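Structural protein ORF131 (Acidianus two-tailed virus, PDB 3FAJ) is a structural component of the virion of an archaeal virus that infects an extremophilic host, and probably binds DNA. Local coordinates at residues 29-34 / 61-66. Residues are numbered along the deposited sequence; the frame is centred on the assembly and turned at random.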
loop_
_atom_site.group_PDB
_atom_site.type_symbol
_atom_site.label_atom_id
_atom_site.label_comp_id
_atom_site.label_asym_id
_atom_site.label_seq_id
_atom_site.Cartn_x
_atom_site.Cartn_y
_atom_site.Cartn_z
ATOM N N GLY A 29 -0.222 -2.640 16.007
ATOM C CA GLY A 29 -1.412 -3.072 15.293
ATOM C C GLY A 29 -1.880 -2.064 14.258
ATOM O O GLY A 29 -2.940 -2.236 13.655
ATOM N N ASP A 30 -1.088 -1.012 14.040
ATOM C CA ASP A 30 -1.478 0.025 13.082
ATOM C C ASP A 30 -0.989 -0.353 11.690
ATOM O O ASP A 30 -0.030 0.225 11.161
ATOM C CB ASP A 30 -0.956 1.408 13.510
ATOM C CG ASP A 30 -1.549 2.551 12.685
ATOM O OD1 ASP A 30 -2.346 2.283 11.768
ATOM O OD2 ASP A 30 -1.221 3.727 12.996
ATOM N N TYR A 31 -1.669 -1.331 11.094
ATOM C CA TYR A 31 -1.256 -1.868 9.799
ATOM C C TYR A 31 -1.473 -0.861 8.682
ATOM O O TYR A 31 -0.691 -0.823 7.733
ATOM C CB TYR A 31 -1.965 -3.205 9.508
ATOM C CG TYR A 31 -1.840 -4.168 10.658
ATOM C CD1 TYR A 31 -0.591 -4.463 11.232
ATOM C CD2 TYR A 31 -2.975 -4.771 11.205
ATOM C CE1 TYR A 31 -0.478 -5.332 12.326
ATOM C CE2 TYR A 31 -2.859 -5.646 12.290
ATOM C CZ TYR A 31 -1.615 -5.926 12.831
ATOM O OH TYR A 31 -1.518 -6.781 13.913
ATOM N N ALA A 32 -2.545 -0.066 8.795
ATOM C CA ALA A 32 -2.787 1.017 7.855
ATOM C C ALA A 32 -1.586 1.979 7.823
ATOM O O ALA A 32 -1.079 2.315 6.740
ATOM C CB ALA A 32 -4.100 1.756 8.219
ATOM N N GLY A 33 -1.129 2.412 9.001
ATOM C CA GLY A 33 0.054 3.295 9.103
ATOM C C GLY A 33 1.297 2.640 8.520
ATOM O O GLY A 33 2.102 3.303 7.825
ATOM N N GLY A 34 1.457 1.336 8.789
ATOM C CA GLY A 34 2.608 0.582 8.272
ATOM C C GLY A 34 2.557 0.526 6.745
ATOM O O GLY A 34 3.587 0.659 6.076
ATOM N N ALA A 61 -2.363 -9.000 5.046
ATOM C CA ALA A 61 -2.618 -10.216 5.820
ATOM C C ALA A 61 -2.782 -9.888 7.297
ATOM O O ALA A 61 -3.631 -10.473 7.963
ATOM C CB ALA A 61 -1.492 -11.239 5.624
ATOM N N ASN A 62 -1.952 -8.976 7.810
ATOM C CA ASN A 62 -2.056 -8.561 9.220
ATOM C C ASN A 62 -3.456 -7.966 9.479
ATOM O O ASN A 62 -4.117 -8.304 10.478
ATOM C CB ASN A 62 -1.021 -7.482 9.541
ATOM C CG ASN A 62 0.397 -8.013 9.656
ATOM O OD1 ASN A 62 0.632 -9.180 9.971
ATOM N ND2 ASN A 62 1.361 -7.124 9.428
ATOM N N ALA A 63 -3.881 -7.086 8.573
ATOM C CA ALA A 63 -5.212 -6.460 8.623
ATOM C C ALA A 63 -6.323 -7.515 8.589
ATOM O O ALA A 63 -7.238 -7.461 9.393
ATOM C CB ALA A 63 -5.375 -5.424 7.469
ATOM N N ARG A 64 -6.220 -8.486 7.674
ATOM C CA ARG A 64 -7.185 -9.571 7.591
ATOM C C ARG A 64 -7.280 -10.328 8.931
ATOM O O ARG A 64 -8.375 -10.540 9.466
ATOM C CB ARG A 64 -6.800 -10.504 6.438
ATOM C CG ARG A 64 -7.866 -11.517 6.053
ATOM C CD ARG A 64 -7.411 -12.366 4.873
ATOM N NE ARG A 64 -6.116 -13.012 5.107
ATOM C CZ ARG A 64 -5.927 -14.078 5.886
ATOM N NH1 ARG A 64 -6.942 -14.650 6.532
ATOM N NH2 ARG A 64 -4.706 -14.581 6.020
ATOM N N ARG A 65 -6.132 -10.698 9.479
ATOM C CA ARG A 65 -6.088 -11.472 10.726
ATOM C C ARG A 65 -6.733 -10.712 11.886
ATOM O O ARG A 65 -7.384 -11.312 12.737
ATOM C CB ARG A 65 -4.652 -11.853 11.055
ATOM C CG ARG A 65 -4.107 -12.977 10.151
ATOM C CD ARG A 65 -2.762 -13.492 10.629
ATOM N NE ARG A 65 -1.663 -12.572 10.335
ATOM C CZ ARG A 65 -0.917 -12.619 9.235
ATOM N NH1 ARG A 65 -1.146 -13.539 8.295
ATOM N NH2 ARG A 65 0.060 -11.744 9.071
ATOM N N ALA A 66 -6.544 -9.395 11.900
ATOM C CA ALA A 66 -7.088 -8.498 12.927
ATOM C C ALA A 66 -8.568 -8.113 12.706
ATOM O O ALA A 66 -9.232 -7.601 13.620
ATOM C CB ALA A 66 -6.228 -7.252 13.013
HETATM O O HOH W 1 -2.990 -9.215 12.836
#
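Tyr31, in the first turn of helix 31-43, lays its ring against the last turns of helix 51-66 and makes every cross-contact from its own side. The tight part lies under the ring: Asn62 CB sits over the centre of one face, 3.4 Å from the centroid of the Tyr31 ring and only 7° off its normal, a nearly perpendicular CH-pi approach. Gly29 O lies over the opposite face, so the ring is sandwiched between a methylene group and a carbonyl oxygen of the loop that leads into its own helix. With CG anti to its carbonyl carbon (chi1 -51°), Tyr31 extends across to Asn62, and the two side chains cross at about a right angle. The Asn62 amide, its plane 37° from that of the ring, brings ND2 to 3.8 Å from Tyr31 CD1 without stacking flat. At the ring edge, in plane, Ala66 CB comes to 3.8 Å from Tyr31 CE2. Ala63 presents its backbone N obliquely; its CB stays farther off, 4.5 Å from Tyr31 CD2, and also touches Thr71 of helix 69-86.

Toward the hydroxyl the packing gives way to solvent. No direct hydrogen bond joins the segments; instead one water bridges them, 3.0 Å from Tyr31 OH and donating to Asn62 O at 2.8 Å. Beyond the ring, Asn62 OD1 accepts a bent bond from Arg65 NH2, which ties down the amide from the exposed side of helix 51-66. Asp30 N-caps helix 31-43 by accepting from Gly33 N, fixing the turn that carries the tyrosine.

Where the start of helix 31-43 meets the end of helix 51-66, nonpolar contact on face and edge thus locates the ring, and its hydroxyl reaches 61-66 through water; shape rather than a direct hydrogen bond sets the fit.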